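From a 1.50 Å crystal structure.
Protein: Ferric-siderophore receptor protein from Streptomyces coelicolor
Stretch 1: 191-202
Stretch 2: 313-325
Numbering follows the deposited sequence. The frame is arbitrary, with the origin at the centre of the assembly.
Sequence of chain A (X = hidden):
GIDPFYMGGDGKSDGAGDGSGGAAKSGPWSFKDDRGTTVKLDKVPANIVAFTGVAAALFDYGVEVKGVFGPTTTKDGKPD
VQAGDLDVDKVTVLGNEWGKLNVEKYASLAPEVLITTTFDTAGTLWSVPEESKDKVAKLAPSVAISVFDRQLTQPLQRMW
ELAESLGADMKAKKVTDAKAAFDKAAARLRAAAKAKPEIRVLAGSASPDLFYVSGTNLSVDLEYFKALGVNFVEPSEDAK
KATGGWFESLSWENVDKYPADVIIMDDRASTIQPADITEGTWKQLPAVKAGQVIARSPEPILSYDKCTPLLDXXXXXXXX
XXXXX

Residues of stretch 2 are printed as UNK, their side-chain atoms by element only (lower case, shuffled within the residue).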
# COMPACT_ATOMS: atom_id res chain seq x y z
N ALA A 191 -4.97 17.17 -13.49
CA ALA A 191 -4.86 18.63 -13.80
C ALA A 191 -3.53 19.19 -13.30
O ALA A 191 -2.91 19.97 -14.00
CB ALA A 191 -6.05 19.40 -13.14
N ALA A 192 -3.14 18.77 -12.09
CA ALA A 192 -1.90 19.31 -11.51
C ALA A 192 -0.72 18.93 -12.44
O ALA A 192 0.20 19.69 -12.66
CB ALA A 192 -1.71 18.78 -10.12
N ALA A 193 -0.71 17.66 -12.91
CA ALA A 193 0.39 17.16 -13.71
C ALA A 193 0.39 17.82 -15.07
O ALA A 193 1.49 18.10 -15.60
CB ALA A 193 0.29 15.64 -13.77
N LYS A 194 -0.80 18.16 -15.60
CA LYS A 194 -0.86 18.95 -16.82
C LYS A 194 -0.33 20.38 -16.65
O LYS A 194 0.34 20.95 -17.59
CB LYS A 194 -2.32 18.97 -17.34
CG LYS A 194 -2.40 19.61 -18.70
CD LYS A 194 -3.80 19.71 -19.19
CE LYS A 194 -4.66 18.55 -18.80
NZ LYS A 194 -5.94 19.28 -18.50
N ALA A 195 -0.67 20.98 -15.50
CA ALA A 195 -0.17 22.35 -15.22
C ALA A 195 1.31 22.46 -14.96
O ALA A 195 1.87 23.55 -15.11
CB ALA A 195 -0.95 22.99 -14.07
N LYS A 196 1.89 21.38 -14.42
CA LYS A 196 3.30 21.42 -13.87
C LYS A 196 4.14 20.28 -14.45
O LYS A 196 4.70 19.44 -13.68
CB LYS A 196 3.22 21.36 -12.32
CG LYS A 196 2.45 22.51 -11.56
CD LYS A 196 3.16 23.87 -11.67
CE LYS A 196 4.44 23.98 -10.76
NZ LYS A 196 4.02 24.02 -9.33
N PRO A 197 4.31 20.20 -15.80
CA PRO A 197 4.87 19.00 -16.44
C PRO A 197 6.38 18.97 -16.13
O PRO A 197 6.99 17.88 -16.23
CB PRO A 197 4.61 19.24 -17.95
CG PRO A 197 4.54 20.68 -18.08
CD PRO A 197 3.74 21.12 -16.82
N GLU A 198 6.89 20.11 -15.66
CA GLU A 198 8.37 20.20 -15.40
C GLU A 198 8.74 19.67 -14.03
O GLU A 198 9.94 19.43 -13.76
CB GLU A 198 8.86 21.64 -15.52
CG GLU A 198 8.48 22.62 -14.43
CD GLU A 198 6.96 23.10 -14.43
OE1 GLU A 198 6.19 22.63 -15.29
OE2 GLU A 198 6.56 23.90 -13.58
N ILE A 199 7.74 19.47 -13.17
CA ILE A 199 7.98 18.96 -11.79
C ILE A 199 8.29 17.46 -11.78
O ILE A 199 7.42 16.66 -12.16
CB ILE A 199 6.82 19.33 -10.82
CG1 ILE A 199 6.69 20.87 -10.78
CG2 ILE A 199 7.05 18.64 -9.46
CD1 ILE A 199 7.98 21.65 -10.26
N ARG A 200 9.50 17.10 -11.38
CA ARG A 200 10.01 15.70 -11.42
C ARG A 200 9.83 15.09 -10.03
O ARG A 200 10.30 15.67 -9.04
CB ARG A 200 11.50 15.69 -11.72
CG ARG A 200 11.76 16.26 -13.07
CD ARG A 200 13.18 16.79 -13.29
NE ARG A 200 13.45 17.95 -12.48
CZ ARG A 200 14.59 18.65 -12.47
NH1 ARG A 200 15.59 18.36 -13.26
NH2 ARG A 200 14.66 19.67 -11.66
N VAL A 201 9.09 14.01 -9.95
CA VAL A 201 8.82 13.29 -8.69
C VAL A 201 9.68 12.06 -8.52
O VAL A 201 9.73 11.25 -9.47
CB VAL A 201 7.34 12.87 -8.69
CG1 VAL A 201 7.05 12.17 -7.31
CG2 VAL A 201 6.46 14.16 -8.84
N LEU A 202 10.34 11.92 -7.35
CA LEU A 202 11.17 10.81 -7.07
C LEU A 202 10.53 10.02 -5.98
O LEU A 202 10.14 10.57 -4.92
CB LEU A 202 12.55 11.26 -6.66
CG LEU A 202 13.50 10.05 -6.48
CD1 LEU A 202 14.90 10.44 -6.81
CD2 LEU A 202 13.42 9.56 -5.06
N UNK A 313 -2.60 14.26 -1.86
CA UNK A 313 -1.32 14.75 -1.29
C UNK A 313 -0.31 15.01 -2.42
O UNK A 313 0.45 15.99 -2.40
o UNK A 313 -2.28 14.48 1.29
n UNK A 313 -1.14 12.51 1.63
c UNK A 313 -0.69 13.73 -0.34
c UNK A 313 -1.43 13.63 0.94
N UNK A 314 -0.28 14.11 -3.38
CA UNK A 314 0.65 14.27 -4.51
C UNK A 314 0.24 15.44 -5.42
O UNK A 314 1.10 16.22 -5.85
c UNK A 314 1.72 13.01 -6.49
c UNK A 314 1.83 11.65 -7.10
c UNK A 314 0.76 12.92 -5.29
c UNK A 314 3.17 13.42 -6.09
N UNK A 315 -1.08 15.54 -5.70
CA UNK A 315 -1.51 16.75 -6.39
C UNK A 315 -1.10 18.07 -5.70
O UNK A 315 -0.58 18.97 -6.35
c UNK A 315 -3.03 16.75 -6.61
N UNK A 316 -1.33 18.14 -4.39
CA UNK A 316 -0.98 19.33 -3.63
C UNK A 316 0.53 19.63 -3.76
O UNK A 316 0.92 20.79 -3.93
c UNK A 316 -1.38 20.06 0.14
c UNK A 316 -1.38 19.13 -2.16
c UNK A 316 -1.00 20.32 -1.28
o UNK A 316 -2.08 20.91 0.68
o UNK A 316 -1.06 19.03 0.75
N UNK A 317 1.37 18.61 -3.65
CA UNK A 317 2.77 18.81 -3.69
C UNK A 317 3.17 19.35 -5.07
O UNK A 317 3.91 20.33 -5.19
c UNK A 317 3.52 17.47 -3.38
N UNK A 318 2.57 18.77 -6.13
CA UNK A 318 2.92 19.22 -7.48
C UNK A 318 2.40 20.62 -7.75
O UNK A 318 3.10 21.45 -8.34
c UNK A 318 2.52 18.73 -10.00
c UNK A 318 2.57 15.75 -9.26
c UNK A 318 3.21 16.88 -8.40
c UNK A 318 2.36 18.19 -8.52
N UNK A 319 1.19 20.90 -7.31
CA UNK A 319 0.59 22.25 -7.49
C UNK A 319 1.47 23.35 -6.92
O UNK A 319 1.59 24.41 -7.53
c UNK A 319 -1.87 21.47 -7.52
c UNK A 319 -3.01 21.04 -6.65
o UNK A 319 -3.90 20.28 -7.14
o UNK A 319 -3.04 21.43 -5.41
c UNK A 319 -0.82 22.30 -6.79
N UNK A 320 2.09 23.05 -5.78
CA UNK A 320 2.84 24.09 -5.05
C UNK A 320 4.34 24.00 -5.23
O UNK A 320 5.03 24.95 -4.82
o UNK A 320 0.02 23.47 -3.39
c UNK A 320 2.41 23.99 -3.64
n UNK A 320 0.63 25.65 -3.69
c UNK A 320 0.92 24.34 -3.54
N UNK A 321 4.82 22.97 -5.93
CA UNK A 321 6.27 22.77 -6.00
C UNK A 321 6.96 23.82 -6.88
O UNK A 321 6.45 24.23 -7.94
c UNK A 321 6.51 21.39 -6.62
N UNK A 322 8.17 24.18 -6.48
CA UNK A 322 9.11 24.90 -7.30
C UNK A 322 10.06 23.92 -7.96
O UNK A 322 10.37 22.92 -7.34
c UNK A 322 9.10 27.00 -5.84
c UNK A 322 9.85 27.65 -4.63
n UNK A 322 7.94 29.21 -4.23
c UNK A 322 8.87 28.22 -3.60
c UNK A 322 9.91 25.84 -6.38
N UNK A 323 10.51 24.19 -9.20
CA UNK A 323 11.48 23.33 -9.82
C UNK A 323 12.80 23.70 -9.14
O UNK A 323 13.28 24.86 -9.20
c UNK A 323 12.54 22.57 -12.03
n UNK A 323 13.77 22.03 -15.61
c UNK A 323 13.37 21.67 -14.21
c UNK A 323 11.51 23.46 -11.37
c UNK A 323 12.51 22.73 -13.56
N UNK A 324 13.41 22.73 -8.48
CA UNK A 324 14.64 22.99 -7.68
C UNK A 324 15.80 22.02 -7.92
O UNK A 324 16.94 22.32 -7.54
c UNK A 324 13.41 24.25 -5.87
c UNK A 324 13.71 21.71 -5.65
c UNK A 324 14.34 23.05 -6.16
N UNK A 325 15.51 20.82 -8.45
CA UNK A 325 16.49 19.75 -8.53
C UNK A 325 17.61 20.02 -9.50
O UNK A 325 17.45 20.71 -10.50
OXT UNK A 325 18.69 19.48 -9.23

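Position 313 carries two carbons, the second bearing one oxygen and one nitrogen, and lies out of reach of stretch 1: a short amide, Asn-313, at a partly exposed site where a polar group is at ease. Position 314 has four carbons forked at the second, and the end of one arm lies 4.3 Å from Val-201 CG1, an apolar contact in the buried interior that suits Leu-314. The single carbon at 315 sits 4.3 Å from Ala-192 CB and identifies Ala-315; two such small side chains let the helices, nearly parallel at 23°, approach to 8.9 Å between axes.

At 316, three carbons end in two oxygens and point away from stretch 1, giving Glu-316, extended t, t; its charge suits the exposed site. Position 317 has one carbon, without contact here: Ala-317, small enough for a partly exposed site needing no partner in stretch 1. Position 318 has four carbons, forked at the first with one arm two carbons long. The short arm lies 3.6 Å from Lys-196 CB and 4.2 Å from Ala-192 CB; the long arm's end is 4.2 Å from Val-201 CG2. This is Ile-318, whose branches fill the buried site.

Position 319 again shows three carbons and two oxygens, the second carbon 3.7 Å from Ala-192 CB: Glu-319, whose carboxylate oxygens are hydrogen-bonded elsewhere in the structure. Position 320, two carbons with one oxygen and one nitrogen on the second, is Asn-320, an exposed polar residue at the end of the helix. One carbon at 321, 3.9 Å from Ile-199 CD1 in a buried site, means Ala-321, the first residue to leave helical geometry.

Four carbons in a row ending in nitrogen, directed away into an exposed setting, make 322 Lys-322. The same pattern at 323 points toward stretch 1: the third carbon lies 4.1 Å from Glu-198 CG, and the fourth covers one guanidinium face, 3.5 Å from Arg-200 NH2. Lys-323, all t, suits this path, its amine staying exposed. Three carbons, forked at the first and pointing away, make 324 Val-324, compact enough for a partly exposed site. Position 325 has no side-chain atoms; an ideal CB would come within 3.2 Å of Arg-200 NH2. It is Gly-325, the C-terminus.

The contact joins apolar packing around Ile-318 to two polar anchors. Lys-196, all m, curls so that NZ donates hydrogen bonds to Ile-318 O (2.9 Å), Glu-319 O (3.0 Å) and Ala-321 O (2.8 Å), capturing carbonyls where the helix ends. Arg-200 NH2 donates to Gly-325 O (3.2 Å), tethering the terminus.

Stretch 2, residues 313-325: NLAEAIENAKKVG
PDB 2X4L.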